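Side-chain contacts in cutm, flavoprotein of carbon monoxide dehydrogenase (Hydrogenophaga pseudoflava, PDB 1FFV), which binds FAD as the flavoprotein subunit of carbon monoxide dehydrogenase and probably passes electrons from CO oxidation on to an external acceptor: residues C[241-246]-C[277-282]; C[173-178]-C[199-204]; C[91-96]-C[126-131]; C[224-229]-C[251-256]; C[136-141]-C[150-155]. One frame throughout, in Å; residues are numbered along the deposited sequence.

In the fold
From the N terminus, contact 3 comes first and closes a loop between helices 92-97 and 125-131. Contact 5 follows at once; it joins strand 135-140 to residues just past strand 143-148. Contact 2 links the loop after strand 166-173 to strand 196-205. These three lie in series, and no contact nests inside another. Contacts 4 and 1 cross, because their segments alternate, and both use helix 240-252. Segment 199-204 of contact 2 joins two others: Val201 packs on contact 3, while Val200 packs on contact 1. A salt bridge from Arg225 to Asp150 connects contact 4 with contact 5.

Contact 1: residues C[241-246]-C[277-282]; sequences EAVQAA and RALNAA
This is an apolar helix-to-helix contact, formed by Val243 and Ala246 of helix 240-252 against Leu279 of helix 264-285. The three side chains are buried. At these segments the axes come within 10.2 Å, and the helix directions differ by 137°, so the two run roughly antiparallel. Leu279 reaches across with one methyl. Its CD1 lies 3.7 Å from Ala246 CB. The same Leu279 CD1 lies 3.9 Å from Val243 CG1. Ala246 and Val243 are three residues apart, so together they offer one apolar patch to that methyl. Val243 has CG1 anti to its own nitrogen (chi1 177°), which turns this branch to Leu279, and the two side chains lie alongside, pointing opposite ways. The exposed Asn280 flanks Val243 at the border of the contact. Leu233 packs on both Ala246 and Leu279. Arg277 takes no part between the two helices; outside them, its NH2 pairs with an acidic side chain on the chain of another protein. Ala278 and Ala282 of the same helix rest on strand 196-205. The arrangement is that of two successive helices packed in layers, the second lying on an antiparallel sheet, here in the C-terminal domain of the CO dehydrogenase flavoprotein family.

Contact 2: residues C[173-178]-C[199-204]; sequences PAFAQG and AVVMRK
The Phe175 ring lies with one face toward Val201, whose CG1 stands over that face. The nearest pair is Phe175 CZ and Val201 CG2, 4.2 Å apart. The other flat group is the guanidinium of Arg203, met obliquely by Ala176 CB, which is 4.3 Å from Arg203 NE. Pro92 and Leu93 of helix 92-97 also touch the Phe175 ring. Residues 174-178 form the loop between strands 166-173 and 180-186, so the contact lays this connection against the second strand of the four-stranded antiparallel sheet. Two waters link the segments. One water accepts from Ala176 N at 3.0 Å. It also accepts from Arg203 NE at 3.2 Å. In Arg203 the chain from CA to CD is extended (chi2 178°) and then bends at chi3 (-109°), which brings NE to this water. The arginine also packs on Ser210 and His211 of the next strand. A second water accepts from Lys204 N at 2.9 Å. It lies on the Gly178 O side too, but the modelled approach there is so short that its detail is doubtful. Thr179 OG1 hydrogen-bonds Ala176 O in the same loop.

Contact 3: residues C[91-96]-C[126-131]; sequences LPLLAE and PALSIA
Leu93 holds CG roughly anti to its backbone nitrogen (chi1 -151°), which carries both of its methyls to Leu128. Leu128 instead has CG anti to its carbonyl carbon (chi1 -72°), and its CD2 faces Leu93. Leu93 CD2 and Leu128 CD2 are 3.7 Å apart. The other methyl, Leu93 CD1, lies 4.1 Å from the same Leu128 CD2. One methyl of Leu128 therefore meets the fork of Leu93, and the two side chains cross obliquely. Leu94 comes alongside on the neighbouring position of the helix. Its CD2 reaches Leu128 CB at 4.1 Å. All three leucines are buried, and the contact between the segments is purely apolar.

The second helix also holds its own polar side chain. Ser129 OG donates to Pro126 O at 2.7 Å, tilted 22° from the carbonyl plane. That oxygen takes a second bond from Ile130 N, at 3.2 Å, so one carbonyl is gripped by a backbone and a side-chain donor.

Both helices lie on the C-terminal antiparallel sheet. Leu93 touches Val201 and Trp181, while Leu128 touches Ala199 and Tyr183. The side chain of Leu128 is about 7 Å from the bound FAD. The arrangement is a helix pair packed on one face of a sheet, at the join between the FAD-binding and C-terminal parts of the protein, close to the cofactor site.

Contact 4: residues C[224-229]-C[251-256]; sequences LRAEAA and IAICEP. Unlike the reference sequence in segment 224-229: Ala226 (reference Arg), Ala228 (reference Gly), Ala229 (reference Gly).
Ile253 packs on Leu224 and Ala226, where strand 224-225 turns into helix 227-231 at the edge of the C-terminal antiparallel sheet. Its own segment carries the chain out of helix 240-252, so the contact joins that exit to a strand-to-helix turn. Ala226 sits at the N-cap position of the new helix.

The apolar contacts centre on Ile253. Leu224 CD1 lies 4.1 Å from Ile253 CG1. Ile253 CD1 reaches Ala226 CB at 4.0 Å. The same Ile253 CD1 is 3.9 Å from Ala226 CA. The CG1 branch of Ile253 stands between the backbone nitrogen and the carbonyl carbon (chi1 68°), the crowded position, and from there CD1 extends to the turn.

Methyl groups also rest on backbone oxygens. Leu224 CD1 is 3.4 Å from Ile253 O. In the other direction, Ile253 CD1 is 3.6 Å from Arg225 O. These are van der Waals contacts.

The charged groups lie away from Ile253. Arg225 makes salt bridges to Glu230 and, across to contact 5, to Asp150. Its link with Glu227 is long and of charge alone: Arg225 NH1 and Glu227 OE1 are 3.8 Å apart, the oxygen lies well out of the guanidinium plane, and no N-H points at it. Glu227 CG covers one face of that guanidinium, 3.6 Å above its plane and offset toward the rim.

Contact 5: residues C[136-141]-C[150-155]; sequences FVLEGP and DGFFLG
Phe136 turns its ring edge to the face of Phe152 in a T-shaped stack. The Phe136 and Phe152 ring centroids are 5.0 Å apart and the planes meet at 75°. Phe136 CD2 stands 3.7 Å above the plane of Phe152, over the ring centre, and CE2 beside it leans on the same face. Phe152 has CG anti to its backbone nitrogen (chi1 -173°), which lays its ring across the path of Phe136. Leu138 comes to the edge of that ring, with its CD1 4.4 Å from Phe152 CE1. Phe153 takes another side of the cluster: Phe152 CD2 lies 3.5 Å above one face of the Phe153 ring, toward its rim. Phe153 CZ also approaches Phe136 CE2 obliquely, at 4.3 Å. Met167 of the neighbouring strand packs on both Phe136 and Phe152. An alanine in place of Phe152 would remove the face on which Phe136 rests and is likely to open a gap between Phe136, Leu138 and Phe153. Pro126 and Ser129 of helix 125-131 adjoin Phe153. The side chain of Leu138 is about 7 Å from the bound FAD. The result is an aromatic cluster in the core of the FAD-binding domain, on its five-stranded antiparallel sheet.

Contact 1: residues C[241-246]-C[277-282]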
# COMPACT_ATOMS: atom_id res chain seq x y z
N GLU C 241 -7.94 -53.84 50.76
CA GLU C 241 -8.46 -53.22 51.98
C GLU C 241 -7.53 -52.15 52.54
O GLU C 241 -7.98 -51.09 52.98
CB GLU C 241 -8.74 -54.28 53.05
CG GLU C 241 -9.86 -55.27 52.71
CD GLU C 241 -9.49 -56.26 51.61
OE1 GLU C 241 -8.30 -56.63 51.51
OE2 GLU C 241 -10.40 -56.67 50.85
N ALA C 242 -6.23 -52.45 52.53
CA ALA C 242 -5.22 -51.53 53.04
C ALA C 242 -5.14 -50.29 52.14
O ALA C 242 -5.05 -49.16 52.63
CB ALA C 242 -3.87 -52.23 53.12
N VAL C 243 -5.20 -50.52 50.83
CA VAL C 243 -5.14 -49.43 49.85
C VAL C 243 -6.33 -48.50 50.05
O VAL C 243 -6.18 -47.28 50.04
CB VAL C 243 -5.14 -49.97 48.40
CG1 VAL C 243 -5.15 -48.83 47.41
CG2 VAL C 243 -3.93 -50.85 48.16
N GLN C 244 -7.50 -49.08 50.28
CA GLN C 244 -8.71 -48.30 50.50
C GLN C 244 -8.58 -47.50 51.79
O GLN C 244 -8.99 -46.33 51.85
CB GLN C 244 -9.94 -49.20 50.55
CG GLN C 244 -11.27 -48.44 50.59
CD GLN C 244 -11.51 -47.60 49.35
OE1 GLN C 244 -11.75 -46.39 49.45
NE2 GLN C 244 -11.45 -48.23 48.17
N ALA C 245 -8.02 -48.13 52.82
CA ALA C 245 -7.82 -47.48 54.11
C ALA C 245 -6.91 -46.26 53.92
O ALA C 245 -7.18 -45.18 54.46
CB ALA C 245 -7.20 -48.45 55.11
N ALA C 246 -5.87 -46.43 53.11
CA ALA C 246 -4.94 -45.34 52.83
C ALA C 246 -5.67 -44.21 52.09
O ALA C 246 -5.52 -43.03 52.41
CB ALA C 246 -3.77 -45.84 52.01
N ARG C 277 -4.82 -45.40 42.71
CA ARG C 277 -4.08 -45.64 41.47
C ARG C 277 -2.57 -45.52 41.65
O ARG C 277 -1.80 -46.29 41.07
CB ARG C 277 -4.55 -44.69 40.36
CG ARG C 277 -5.97 -44.96 39.90
CD ARG C 277 -6.45 -43.95 38.88
NE ARG C 277 -7.77 -44.34 38.37
CZ ARG C 277 -8.27 -43.99 37.19
NH1 ARG C 277 -7.56 -43.21 36.37
NH2 ARG C 277 -9.45 -44.46 36.81
N ALA C 278 -2.13 -44.55 42.46
CA ALA C 278 -0.71 -44.34 42.71
C ALA C 278 -0.11 -45.51 43.48
O ALA C 278 0.92 -46.08 43.07
CB ALA C 278 -0.48 -43.02 43.46
N LEU C 279 -0.76 -45.88 44.57
CA LEU C 279 -0.30 -47.00 45.40
C LEU C 279 -0.20 -48.27 44.56
O LEU C 279 0.80 -49.00 44.64
CB LEU C 279 -1.25 -47.21 46.57
CG LEU C 279 -1.27 -46.10 47.62
CD1 LEU C 279 -2.41 -46.32 48.59
CD2 LEU C 279 0.06 -46.04 48.35
N ASN C 280 -1.22 -48.51 43.74
CA ASN C 280 -1.26 -49.70 42.88
C ASN C 280 -0.17 -49.69 41.82
O ASN C 280 0.47 -50.72 41.57
CB ASN C 280 -2.64 -49.84 42.23
CG ASN C 280 -3.63 -50.56 43.12
OD1 ASN C 280 -4.62 -49.98 43.56
ND2 ASN C 280 -3.37 -51.84 43.39
N ALA C 281 0.06 -48.54 41.20
CA ALA C 281 1.07 -48.40 40.17
C ALA C 281 2.46 -48.50 40.80
O ALA C 281 3.38 -49.05 40.21
CB ALA C 281 0.91 -47.08 39.43
N ALA C 282 2.59 -47.96 42.01
CA ALA C 282 3.86 -47.99 42.73
C ALA C 282 4.23 -49.42 43.10
O ALA C 282 5.34 -49.86 42.85
CB ALA C 282 3.78 -47.13 43.98

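Contact 2: residues C[173-178]-C[199-204]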
# COMPACT_ATOMS: atom_id res chain seq x y z
N PRO C 173 17.64 -38.19 48.17
CA PRO C 173 18.28 -39.51 48.25
C PRO C 173 17.95 -40.36 47.04
O PRO C 173 16.81 -40.40 46.58
CB PRO C 173 17.71 -40.09 49.55
CG PRO C 173 16.43 -39.34 49.76
CD PRO C 173 16.79 -37.94 49.34
N ALA C 174 18.97 -40.99 46.48
CA ALA C 174 18.78 -41.85 45.32
C ALA C 174 17.87 -43.01 45.72
O ALA C 174 17.95 -43.51 46.84
CB ALA C 174 20.12 -42.38 44.82
N PHE C 175 16.98 -43.39 44.81
CA PHE C 175 16.07 -44.49 45.07
C PHE C 175 16.88 -45.75 45.31
O PHE C 175 17.83 -46.04 44.57
CB PHE C 175 15.16 -44.74 43.86
CG PHE C 175 14.00 -43.79 43.74
CD1 PHE C 175 13.89 -42.67 44.57
CD2 PHE C 175 13.01 -44.01 42.78
CE1 PHE C 175 12.81 -41.80 44.44
CE2 PHE C 175 11.94 -43.14 42.64
CZ PHE C 175 11.83 -42.03 43.47
N ALA C 176 16.54 -46.48 46.37
CA ALA C 176 17.23 -47.73 46.65
C ALA C 176 16.72 -48.72 45.59
O ALA C 176 15.58 -48.61 45.14
CB ALA C 176 16.88 -48.22 48.05
N GLN C 177 17.58 -49.64 45.15
CA GLN C 177 17.20 -50.62 44.13
C GLN C 177 15.88 -51.33 44.46
O GLN C 177 15.70 -51.87 45.56
CB GLN C 177 18.33 -51.65 43.95
N GLY C 178 14.95 -51.30 43.51
CA GLY C 178 13.65 -51.93 43.70
C GLY C 178 12.57 -51.00 44.24
O GLY C 178 11.48 -51.45 44.59
N ALA C 199 1.44 -38.32 44.62
CA ALA C 199 2.79 -38.80 44.42
C ALA C 199 3.06 -39.88 45.47
O ALA C 199 2.71 -39.72 46.64
CB ALA C 199 3.79 -37.66 44.57
N VAL C 200 3.67 -40.98 45.03
CA VAL C 200 3.99 -42.10 45.90
C VAL C 200 5.37 -42.71 45.62
O VAL C 200 5.78 -42.85 44.47
CB VAL C 200 2.96 -43.26 45.74
CG1 VAL C 200 3.51 -44.56 46.35
CG2 VAL C 200 1.65 -42.91 46.41
N VAL C 201 6.08 -43.04 46.70
CA VAL C 201 7.37 -43.72 46.62
C VAL C 201 7.23 -44.81 47.68
O VAL C 201 6.80 -44.53 48.81
CB VAL C 201 8.56 -42.81 46.99
CG1 VAL C 201 9.86 -43.59 46.88
CG2 VAL C 201 8.62 -41.59 46.08
N MET C 202 7.50 -46.06 47.30
CA MET C 202 7.38 -47.16 48.24
C MET C 202 8.38 -48.30 48.02
O MET C 202 8.91 -48.48 46.92
CB MET C 202 5.95 -47.74 48.25
CG MET C 202 5.61 -48.65 47.08
SD MET C 202 3.90 -49.31 47.16
CE MET C 202 4.12 -50.61 48.19
N ARG C 203 8.66 -49.02 49.09
CA ARG C 203 9.57 -50.16 49.05
C ARG C 203 8.80 -51.38 49.53
O ARG C 203 7.88 -51.28 50.34
CB ARG C 203 10.82 -49.93 49.90
CG ARG C 203 11.97 -49.27 49.14
CD ARG C 203 13.16 -49.03 50.06
NE ARG C 203 13.34 -47.61 50.33
CZ ARG C 203 13.52 -47.07 51.53
NH1 ARG C 203 13.57 -47.84 52.62
NH2 ARG C 203 13.61 -45.76 51.65
N LYS C 204 9.21 -52.54 49.02
CA LYS C 204 8.57 -53.81 49.32
C LYS C 204 9.53 -54.77 50.01
O LYS C 204 10.75 -54.68 49.84
CB LYS C 204 8.03 -54.38 48.00
CG LYS C 204 7.76 -55.87 47.94
CD LYS C 204 7.43 -56.27 46.49
O HOH W 1 14.08 -45.63 47.94
O HOH W 2 11.17 -52.49 46.85

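Contact 3: residues C[91-96]-C[126-131]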
# COMPACT_ATOMS: atom_id res chain seq x y z
N LEU C 91 16.33 -41.37 40.14
CA LEU C 91 15.05 -40.83 40.59
C LEU C 91 14.06 -40.88 39.43
O LEU C 91 13.54 -39.84 39.00
CB LEU C 91 15.21 -39.37 41.03
CG LEU C 91 16.36 -39.02 41.98
CD1 LEU C 91 16.45 -37.51 42.16
CD2 LEU C 91 16.17 -39.73 43.31
N PRO C 92 13.77 -42.08 38.91
CA PRO C 92 12.83 -42.24 37.79
C PRO C 92 11.51 -41.50 37.94
O PRO C 92 10.92 -41.07 36.94
CB PRO C 92 12.64 -43.75 37.70
CG PRO C 92 13.02 -44.25 39.08
CD PRO C 92 14.20 -43.40 39.42
N LEU C 93 11.06 -41.32 39.18
CA LEU C 93 9.80 -40.62 39.47
C LEU C 93 9.82 -39.18 38.95
O LEU C 93 8.88 -38.75 38.30
CB LEU C 93 9.55 -40.57 40.98
CG LEU C 93 8.12 -40.51 41.55
CD1 LEU C 93 8.18 -39.81 42.90
CD2 LEU C 93 7.14 -39.82 40.65
N LEU C 94 10.88 -38.44 39.28
CA LEU C 94 10.99 -37.05 38.86
C LEU C 94 11.05 -36.88 37.35
O LEU C 94 10.40 -35.98 36.80
CB LEU C 94 12.20 -36.38 39.51
CG LEU C 94 12.20 -36.29 41.04
CD1 LEU C 94 13.34 -35.39 41.50
CD2 LEU C 94 10.86 -35.76 41.55
N ALA C 95 11.77 -37.78 36.69
CA ALA C 95 11.92 -37.74 35.24
C ALA C 95 10.59 -37.97 34.52
O ALA C 95 10.27 -37.27 33.56
CB ALA C 95 12.96 -38.75 34.80
N GLU C 96 9.82 -38.94 35.00
CA GLU C 96 8.54 -39.25 34.37
C GLU C 96 7.44 -38.26 34.72
O GLU C 96 6.65 -37.89 33.86
CB GLU C 96 8.10 -40.67 34.74
CG GLU C 96 8.85 -41.76 33.99
CD GLU C 96 8.63 -41.69 32.48
OE1 GLU C 96 7.48 -41.89 32.03
OE2 GLU C 96 9.62 -41.43 31.76
N PRO C 126 5.93 -29.69 44.48
CA PRO C 126 5.81 -29.72 45.94
C PRO C 126 5.49 -31.15 46.45
O PRO C 126 6.25 -31.69 47.25
CB PRO C 126 4.67 -28.73 46.21
CG PRO C 126 4.93 -27.69 45.16
CD PRO C 126 5.21 -28.52 43.93
N ALA C 127 4.43 -31.77 45.94
CA ALA C 127 4.09 -33.13 46.37
C ALA C 127 5.20 -34.12 46.01
O ALA C 127 5.56 -34.98 46.81
CB ALA C 127 2.76 -33.59 45.77
N LEU C 128 5.76 -33.97 44.82
CA LEU C 128 6.84 -34.84 44.37
C LEU C 128 8.05 -34.77 45.29
O LEU C 128 8.64 -35.80 45.62
CB LEU C 128 7.25 -34.47 42.94
CG LEU C 128 6.26 -34.87 41.84
CD1 LEU C 128 6.65 -34.21 40.53
CD2 LEU C 128 6.23 -36.38 41.70
N SER C 129 8.39 -33.56 45.73
CA SER C 129 9.54 -33.38 46.60
C SER C 129 9.34 -34.05 47.95
O SER C 129 10.30 -34.53 48.56
CB SER C 129 9.88 -31.89 46.77
OG SER C 129 8.87 -31.21 47.50
N ILE C 130 8.10 -34.07 48.42
CA ILE C 130 7.76 -34.70 49.69
C ILE C 130 7.88 -36.23 49.54
O ILE C 130 8.51 -36.90 50.36
CB ILE C 130 6.34 -34.30 50.14
CG1 ILE C 130 6.29 -32.79 50.42
CG2 ILE C 130 5.91 -35.10 51.37
CD1 ILE C 130 4.92 -32.26 50.79
N ALA C 131 7.32 -36.77 48.47
CA ALA C 131 7.37 -38.20 48.23
C ALA C 131 8.80 -38.75 48.13
O ALA C 131 9.08 -39.85 48.62
CB ALA C 131 6.59 -38.55 46.97

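Contact 4: residues C[224-229]-C[251-256]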
# COMPACT_ATOMS: atom_id res chain seq x y z
N LEU C 224 0.28 -31.78 50.41
CA LEU C 224 0.20 -32.45 51.69
C LEU C 224 0.78 -33.85 51.73
O LEU C 224 0.60 -34.64 50.80
CB LEU C 224 -1.25 -32.55 52.15
CG LEU C 224 -2.15 -31.32 52.27
CD1 LEU C 224 -3.53 -31.79 52.73
CD2 LEU C 224 -1.58 -30.31 53.27
N ARG C 225 1.48 -34.15 52.82
CA ARG C 225 2.00 -35.49 53.03
C ARG C 225 0.84 -36.17 53.75
O ARG C 225 0.13 -35.53 54.53
CB ARG C 225 3.22 -35.48 53.94
CG ARG C 225 3.75 -36.87 54.21
CD ARG C 225 4.97 -36.85 55.10
NE ARG C 225 5.46 -38.20 55.37
CZ ARG C 225 6.38 -38.49 56.28
NH1 ARG C 225 6.92 -37.53 57.01
NH2 ARG C 225 6.77 -39.75 56.44
N ALA C 226 0.61 -37.45 53.46
CA ALA C 226 -0.48 -38.18 54.11
C ALA C 226 0.07 -39.26 55.04
O ALA C 226 0.14 -40.44 54.68
CB ALA C 226 -1.40 -38.78 53.05
N GLU C 227 0.46 -38.85 56.25
CA GLU C 227 1.03 -39.77 57.22
C GLU C 227 0.08 -40.85 57.73
O GLU C 227 0.48 -42.00 57.82
CB GLU C 227 1.68 -39.02 58.39
CG GLU C 227 3.00 -38.36 58.01
CD GLU C 227 3.87 -38.05 59.22
OE1 GLU C 227 4.09 -36.85 59.50
OE2 GLU C 227 4.32 -39.00 59.89
N ALA C 228 -1.15 -40.48 58.06
CA ALA C 228 -2.13 -41.47 58.51
C ALA C 228 -2.36 -42.47 57.38
O ALA C 228 -2.60 -43.66 57.63
CB ALA C 228 -3.44 -40.80 58.89
N ALA C 229 -2.29 -41.99 56.15
CA ALA C 229 -2.45 -42.83 54.97
C ALA C 229 -1.25 -43.77 54.88
O ALA C 229 -1.40 -44.94 54.54
CB ALA C 229 -2.56 -41.98 53.71
N ILE C 251 -8.16 -38.96 52.06
CA ILE C 251 -9.39 -38.22 51.84
C ILE C 251 -9.72 -37.36 53.07
O ILE C 251 -10.14 -36.21 52.93
CB ILE C 251 -10.56 -39.18 51.50
CG1 ILE C 251 -10.55 -39.51 50.00
CG2 ILE C 251 -11.90 -38.59 51.93
CD1 ILE C 251 -11.58 -40.54 49.57
N ALA C 252 -9.47 -37.90 54.26
CA ALA C 252 -9.76 -37.19 55.51
C ALA C 252 -9.03 -35.86 55.72
O ALA C 252 -9.54 -34.97 56.39
CB ALA C 252 -9.52 -38.12 56.69
N ILE C 253 -7.83 -35.73 55.15
CA ILE C 253 -7.05 -34.51 55.32
C ILE C 253 -7.19 -33.51 54.19
O ILE C 253 -6.52 -32.48 54.19
CB ILE C 253 -5.54 -34.80 55.54
CG1 ILE C 253 -4.91 -35.37 54.27
CG2 ILE C 253 -5.36 -35.76 56.70
CD1 ILE C 253 -3.42 -35.60 54.37
N CYS C 254 -8.03 -33.82 53.20
CA CYS C 254 -8.23 -32.90 52.08
C CYS C 254 -9.02 -31.66 52.52
O CYS C 254 -9.86 -31.74 53.41
CB CYS C 254 -8.96 -33.60 50.94
SG CYS C 254 -7.98 -34.83 50.07
N GLU C 255 -8.68 -30.51 51.95
CA GLU C 255 -9.36 -29.24 52.23
C GLU C 255 -9.29 -28.50 50.89
O GLU C 255 -8.73 -27.40 50.80
CB GLU C 255 -8.60 -28.42 53.28
CG GLU C 255 -7.78 -29.22 54.28
N PRO C 256 -9.91 -29.07 49.84
CA PRO C 256 -9.90 -28.46 48.51
C PRO C 256 -10.65 -27.16 48.37
O PRO C 256 -11.63 -26.92 49.06
CB PRO C 256 -10.52 -29.54 47.62
CG PRO C 256 -10.48 -30.81 48.48
CD PRO C 256 -10.76 -30.27 49.84

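Contact 5: residues C[136-141]-C[150-155]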
# COMPACT_ATOMS: atom_id res chain seq x y z
N PHE C 136 16.00 -28.87 50.63
CA PHE C 136 16.37 -27.70 49.87
C PHE C 136 17.44 -26.85 50.56
O PHE C 136 17.29 -26.49 51.72
CB PHE C 136 15.13 -26.85 49.61
CG PHE C 136 13.95 -27.63 49.10
CD1 PHE C 136 14.10 -28.57 48.08
CD2 PHE C 136 12.68 -27.45 49.65
CE1 PHE C 136 13.02 -29.31 47.62
CE2 PHE C 136 11.58 -28.19 49.20
CZ PHE C 136 11.75 -29.12 48.19
N VAL C 137 18.48 -26.49 49.81
CA VAL C 137 19.57 -25.66 50.33
C VAL C 137 19.27 -24.18 50.05
O VAL C 137 19.11 -23.80 48.89
CB VAL C 137 20.90 -26.05 49.69
CG1 VAL C 137 22.02 -25.19 50.23
CG2 VAL C 137 21.19 -27.52 49.95
N LEU C 138 19.19 -23.37 51.10
CA LEU C 138 18.90 -21.94 50.98
C LEU C 138 20.08 -21.06 51.39
O LEU C 138 20.67 -21.26 52.46
CB LEU C 138 17.71 -21.56 51.86
CG LEU C 138 16.52 -22.52 51.91
CD1 LEU C 138 15.40 -21.92 52.76
CD2 LEU C 138 16.04 -22.81 50.49
N GLU C 139 20.42 -20.08 50.56
CA GLU C 139 21.52 -19.19 50.90
C GLU C 139 21.05 -17.78 51.18
O GLU C 139 20.36 -17.16 50.37
CB GLU C 139 22.60 -19.18 49.82
CG GLU C 139 23.87 -18.53 50.35
CD GLU C 139 24.97 -18.42 49.32
OE1 GLU C 139 25.39 -19.45 48.76
OE2 GLU C 139 25.40 -17.28 49.08
N GLY C 140 21.41 -17.29 52.36
CA GLY C 140 21.05 -15.94 52.75
C GLY C 140 22.32 -15.18 53.07
O GLY C 140 23.41 -15.66 52.76
N PRO C 141 22.22 -13.98 53.66
CA PRO C 141 23.42 -13.21 53.98
C PRO C 141 24.29 -13.86 55.06
O PRO C 141 25.51 -13.63 55.10
CB PRO C 141 22.84 -11.87 54.44
CG PRO C 141 21.50 -12.24 54.99
CD PRO C 141 21.00 -13.23 53.97
N ASP C 150 9.22 -31.83 53.29
CA ASP C 150 8.14 -32.11 54.23
C ASP C 150 8.23 -31.12 55.39
O ASP C 150 8.83 -31.41 56.42
CB ASP C 150 8.23 -33.55 54.74
CG ASP C 150 7.18 -33.88 55.77
OD1 ASP C 150 6.03 -33.43 55.61
OD2 ASP C 150 7.49 -34.60 56.74
N GLY C 151 7.67 -29.94 55.20
CA GLY C 151 7.71 -28.91 56.23
C GLY C 151 8.02 -27.56 55.62
O GLY C 151 7.92 -26.53 56.30
N PHE C 152 8.36 -27.56 54.33
CA PHE C 152 8.70 -26.36 53.58
C PHE C 152 7.49 -25.52 53.14
O PHE C 152 7.59 -24.30 52.99
CB PHE C 152 9.50 -26.76 52.34
CG PHE C 152 10.05 -25.60 51.56
CD1 PHE C 152 11.14 -24.87 52.05
CD2 PHE C 152 9.51 -25.25 50.32
CE1 PHE C 152 11.68 -23.81 51.31
CE2 PHE C 152 10.05 -24.19 49.58
CZ PHE C 152 11.13 -23.48 50.07
N PHE C 153 6.36 -26.19 52.93
CA PHE C 153 5.15 -25.54 52.46
C PHE C 153 4.23 -25.12 53.60
O PHE C 153 3.66 -25.96 54.30
CB PHE C 153 4.48 -26.46 51.45
CG PHE C 153 5.43 -26.96 50.38
CD1 PHE C 153 5.86 -26.11 49.36
CD2 PHE C 153 5.95 -28.26 50.43
CE1 PHE C 153 6.80 -26.54 48.41
CE2 PHE C 153 6.89 -28.70 49.49
CZ PHE C 153 7.32 -27.84 48.48
N LEU C 154 4.11 -23.80 53.78
CA LEU C 154 3.32 -23.20 54.86
C LEU C 154 1.91 -22.78 54.48
O LEU C 154 0.99 -22.86 55.30
CB LEU C 154 4.06 -21.99 55.43
CG LEU C 154 5.49 -22.21 55.93
CD1 LEU C 154 5.92 -20.96 56.67
CD2 LEU C 154 5.59 -23.44 56.86
N GLY C 155 1.76 -22.27 53.27
CA GLY C 155 0.46 -21.83 52.80
C GLY C 155 0.51 -21.61 51.31
O GLY C 155 1.52 -21.88 50.66